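Local coordinates for acyl-CoA dehydrogenase domain protein Tcur3481 (Thermomonospora curvata, PDB 6WY9) that probably acts as an acyl-CoA dehydrogenase, an oxidoreductase that uses bound FAD as its cofactor, at residues Thr225-Leu239 / Leu266-Leu280. Sequence-based numbering, arbitrary orientation.
Sequences TALAAVQLGVASGAL and LADCYIEIEAMRVCL
Helices 225-239 and 266-280 run antiparallel at 155°, their axes approaching to 9.9 Å, and they join by knobs-into-holes packing. With CG anti to the backbone N (chi1 176°), which carries both methyls across to the other helix, Leu232 enters a hole formed by Ile273, Met276, Arg277 and Leu280; its CD2 meets Leu280 CD2 at 3.6 Å, while CD1 lies over one face of the Arg277 guanidinium. The middle of the interface would probably be left with a gap, and that guanidinium face without its methyl cover, were an alanine to replace Leu232. Leu280 and Ile273 return the interlock, Leu280 among Thr225, Ala228, Ala229 and Leu232, and Ile273 with CD1 3.6 Å from Leu239 CD2. Both segments belong to the C-terminal helical domain of the acyl-CoA dehydrogenase fold; helix 67-80, of the N-terminal domain, reaches Leu232 through Glu76, and helix 295-319 covers another side of helix 260-288. Toward the bound dihydro-FAD, about 9 Å from the side chain of Leu266, Leu239 sits among Leu266, Cys269, Tyr270 and Ile273. Met276, bent at chi3 (74°), lays CE against Leu232 CA at 4.0 Å. Ser236 OG donates to Leu232 O at 2.8 Å, and Ile273 CG2 packs against this hydroxyl.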
# COMPACT_ATOMS: atom_id res chain seq x y z
N THR B 225 -7.96 -21.48 -8.49
CA THR B 225 -7.82 -22.04 -7.15
C THR B 225 -6.51 -22.79 -7.03
O THR B 225 -5.77 -22.62 -6.06
CB THR B 225 -9.03 -22.94 -6.86
OG1 THR B 225 -10.24 -22.18 -6.99
CG2 THR B 225 -8.98 -23.54 -5.47
N ALA B 226 -6.18 -23.60 -8.04
CA ALA B 226 -4.94 -24.36 -8.01
C ALA B 226 -3.72 -23.44 -8.02
O ALA B 226 -2.73 -23.68 -7.31
CB ALA B 226 -4.93 -25.32 -9.22
N LEU B 227 -3.74 -22.39 -8.86
CA LEU B 227 -2.62 -21.47 -8.87
C LEU B 227 -2.48 -20.80 -7.51
O LEU B 227 -1.37 -20.58 -7.04
CB LEU B 227 -2.81 -20.40 -9.98
CG LEU B 227 -2.57 -20.91 -11.41
CD1 LEU B 227 -3.32 -19.97 -12.48
CD2 LEU B 227 -1.05 -21.01 -11.68
N ALA B 228 -3.60 -20.45 -6.89
CA ALA B 228 -3.51 -19.88 -5.55
C ALA B 228 -2.92 -20.88 -4.57
O ALA B 228 -2.18 -20.48 -3.67
CB ALA B 228 -4.88 -19.40 -5.10
N ALA B 229 -3.18 -22.18 -4.74
CA ALA B 229 -2.55 -23.15 -3.83
C ALA B 229 -1.03 -23.14 -3.97
O ALA B 229 -0.29 -23.16 -2.97
CB ALA B 229 -3.11 -24.56 -4.06
N VAL B 230 -0.53 -23.12 -5.21
CA VAL B 230 0.93 -23.09 -5.42
C VAL B 230 1.50 -21.82 -4.81
O VAL B 230 2.55 -21.83 -4.14
CB VAL B 230 1.26 -23.18 -6.92
CG1 VAL B 230 2.80 -23.13 -7.14
CG2 VAL B 230 0.61 -24.42 -7.56
N GLN B 231 0.82 -20.70 -5.04
CA GLN B 231 1.33 -19.42 -4.56
C GLN B 231 1.38 -19.43 -3.04
O GLN B 231 2.29 -18.85 -2.44
CB GLN B 231 0.43 -18.27 -5.05
CG GLN B 231 1.04 -16.87 -4.78
CD GLN B 231 2.09 -16.51 -5.80
OE1 GLN B 231 2.94 -17.34 -6.14
NE2 GLN B 231 2.04 -15.27 -6.31
N LEU B 232 0.36 -19.98 -2.41
CA LEU B 232 0.42 -20.07 -0.96
C LEU B 232 1.70 -20.79 -0.53
O LEU B 232 2.37 -20.36 0.42
CB LEU B 232 -0.81 -20.81 -0.43
CG LEU B 232 -0.85 -21.09 1.09
CD1 LEU B 232 -0.84 -19.73 1.96
CD2 LEU B 232 -2.10 -21.94 1.36
N GLY B 233 2.04 -21.90 -1.20
CA GLY B 233 3.24 -22.64 -0.82
C GLY B 233 4.51 -21.85 -1.13
O GLY B 233 5.43 -21.80 -0.31
N VAL B 234 4.55 -21.19 -2.29
CA VAL B 234 5.70 -20.32 -2.59
C VAL B 234 5.89 -19.28 -1.49
O VAL B 234 7.00 -19.05 -1.02
CB VAL B 234 5.53 -19.65 -3.96
CG1 VAL B 234 6.66 -18.61 -4.18
CG2 VAL B 234 5.53 -20.74 -5.11
N ALA B 235 4.82 -18.58 -1.13
CA ALA B 235 5.00 -17.49 -0.16
C ALA B 235 5.41 -18.03 1.20
O ALA B 235 6.24 -17.43 1.88
CB ALA B 235 3.71 -16.66 -0.03
N SER B 236 4.80 -19.15 1.61
CA SER B 236 5.13 -19.77 2.88
C SER B 236 6.60 -20.19 2.92
O SER B 236 7.31 -19.94 3.90
CB SER B 236 4.24 -21.00 3.11
OG SER B 236 2.87 -20.60 3.21
N GLY B 237 7.07 -20.84 1.86
CA GLY B 237 8.46 -21.27 1.83
C GLY B 237 9.41 -20.09 1.82
O GLY B 237 10.42 -20.09 2.51
N ALA B 238 9.07 -19.05 1.04
CA ALA B 238 9.89 -17.85 1.00
C ALA B 238 10.00 -17.22 2.39
O ALA B 238 11.10 -16.85 2.84
CB ALA B 238 9.29 -16.83 0.00
N LEU B 239 8.86 -17.06 3.06
CA LEU B 239 8.89 -16.50 4.41
C LEU B 239 9.74 -17.37 5.36
O LEU B 239 10.54 -16.84 6.14
CB LEU B 239 7.46 -16.37 4.95
CG LEU B 239 7.39 -15.74 6.34
CD1 LEU B 239 8.16 -14.36 6.45
CD2 LEU B 239 5.92 -15.55 6.76
N LEU B 266 8.29 -8.88 8.04
CA LEU B 266 7.97 -10.30 8.20
C LEU B 266 6.53 -10.50 8.65
O LEU B 266 5.86 -11.45 8.21
CB LEU B 266 8.92 -10.95 9.21
CG LEU B 266 10.40 -11.00 8.80
CD1 LEU B 266 11.22 -11.31 10.04
CD2 LEU B 266 10.62 -12.14 7.77
N ALA B 267 6.04 -9.66 9.57
CA ALA B 267 4.65 -9.81 10.04
C ALA B 267 3.66 -9.56 8.91
O ALA B 267 2.59 -10.18 8.87
CB ALA B 267 4.35 -8.82 11.17
N ASP B 268 3.95 -8.61 8.05
CA ASP B 268 3.01 -8.34 6.97
C ASP B 268 2.94 -9.54 6.03
O ASP B 268 1.86 -9.89 5.56
CB ASP B 268 3.37 -7.07 6.22
CG ASP B 268 2.99 -5.79 7.00
OD1 ASP B 268 2.19 -5.81 7.96
OD2 ASP B 268 3.52 -4.76 6.62
N CYS B 269 4.09 -10.20 5.79
CA CYS B 269 4.08 -11.46 5.05
C CYS B 269 3.21 -12.51 5.74
O CYS B 269 2.43 -13.22 5.09
CB CYS B 269 5.50 -12.02 4.93
SG CYS B 269 6.62 -11.01 3.90
N TYR B 270 3.42 -12.69 7.05
CA TYR B 270 2.62 -13.63 7.83
C TYR B 270 1.11 -13.35 7.69
O TYR B 270 0.31 -14.26 7.46
CB TYR B 270 3.08 -13.50 9.29
CG TYR B 270 2.58 -14.51 10.27
CD1 TYR B 270 1.28 -14.43 10.77
CD2 TYR B 270 3.44 -15.47 10.81
CE1 TYR B 270 0.83 -15.34 11.73
CE2 TYR B 270 3.00 -16.37 11.77
CZ TYR B 270 1.69 -16.29 12.22
OH TYR B 270 1.21 -17.16 13.18
N ILE B 271 0.71 -12.09 7.90
CA ILE B 271 -0.69 -11.71 7.76
C ILE B 271 -1.21 -12.06 6.35
O ILE B 271 -2.27 -12.68 6.19
CB ILE B 271 -0.84 -10.21 8.05
CG1 ILE B 271 -0.72 -9.90 9.55
CG2 ILE B 271 -2.18 -9.64 7.43
CD1 ILE B 271 -0.37 -8.38 9.78
N GLU B 272 -0.44 -11.71 5.32
CA GLU B 272 -0.91 -11.93 3.97
C GLU B 272 -1.06 -13.42 3.69
O GLU B 272 -1.99 -13.83 2.98
CB GLU B 272 0.06 -11.29 2.96
CG GLU B 272 -0.12 -9.74 2.90
CD GLU B 272 0.98 -9.08 2.11
OE1 GLU B 272 2.08 -9.71 1.95
OE2 GLU B 272 0.78 -7.93 1.69
N ILE B 273 -0.14 -14.22 4.23
CA ILE B 273 -0.19 -15.66 4.06
C ILE B 273 -1.42 -16.23 4.76
O ILE B 273 -2.10 -17.11 4.24
CB ILE B 273 1.11 -16.32 4.55
CG1 ILE B 273 2.29 -15.99 3.61
CG2 ILE B 273 0.93 -17.88 4.80
CD1 ILE B 273 3.68 -16.49 4.12
N GLU B 274 -1.71 -15.74 5.97
CA GLU B 274 -2.94 -16.23 6.64
C GLU B 274 -4.18 -15.89 5.84
O GLU B 274 -5.10 -16.70 5.70
CB GLU B 274 -3.03 -15.66 8.06
CG GLU B 274 -1.96 -16.36 8.89
CD GLU B 274 -2.22 -16.46 10.39
OE1 GLU B 274 -2.88 -15.58 11.00
OE2 GLU B 274 -1.69 -17.42 10.99
N ALA B 275 -4.22 -14.68 5.27
CA ALA B 275 -5.35 -14.27 4.44
C ALA B 275 -5.47 -15.12 3.18
O ALA B 275 -6.56 -15.56 2.81
CB ALA B 275 -5.20 -12.80 4.09
N MET B 276 -4.34 -15.31 2.48
CA MET B 276 -4.28 -16.18 1.32
C MET B 276 -4.86 -17.54 1.62
O MET B 276 -5.65 -18.08 0.85
CB MET B 276 -2.82 -16.31 0.88
CG MET B 276 -2.34 -15.02 0.22
SD MET B 276 -0.51 -14.92 0.21
CE MET B 276 -0.29 -16.15 -1.09
N ARG B 277 -4.45 -18.11 2.76
CA ARG B 277 -4.82 -19.46 3.14
C ARG B 277 -6.31 -19.59 3.44
O ARG B 277 -6.96 -20.54 2.99
CB ARG B 277 -3.95 -19.92 4.35
CG ARG B 277 -4.36 -21.32 4.85
CD ARG B 277 -3.25 -22.12 5.61
NE ARG B 277 -2.28 -21.30 6.30
CZ ARG B 277 -0.97 -21.27 6.03
NH1 ARG B 277 -0.19 -20.50 6.74
NH2 ARG B 277 -0.43 -22.00 5.04
N VAL B 278 -6.89 -18.67 4.21
CA VAL B 278 -8.32 -18.91 4.44
C VAL B 278 -9.14 -18.66 3.17
O VAL B 278 -10.18 -19.28 2.97
CB VAL B 278 -8.85 -18.08 5.62
CG1 VAL B 278 -8.09 -18.47 6.91
CG2 VAL B 278 -8.79 -16.56 5.31
N CYS B 279 -8.71 -17.76 2.30
CA CYS B 279 -9.50 -17.57 1.09
C CYS B 279 -9.31 -18.73 0.13
O CYS B 279 -10.23 -19.05 -0.62
CB CYS B 279 -9.15 -16.28 0.38
SG CYS B 279 -9.58 -14.75 1.38
N LEU B 280 -8.12 -19.31 0.07
CA LEU B 280 -7.94 -20.56 -0.70
C LEU B 280 -8.95 -21.62 -0.27
O LEU B 280 -9.66 -22.22 -1.09
CB LEU B 280 -6.50 -21.08 -0.51
CG LEU B 280 -6.29 -22.52 -1.07
CD1 LEU B 280 -6.61 -22.52 -2.56
CD2 LEU B 280 -4.82 -22.95 -0.79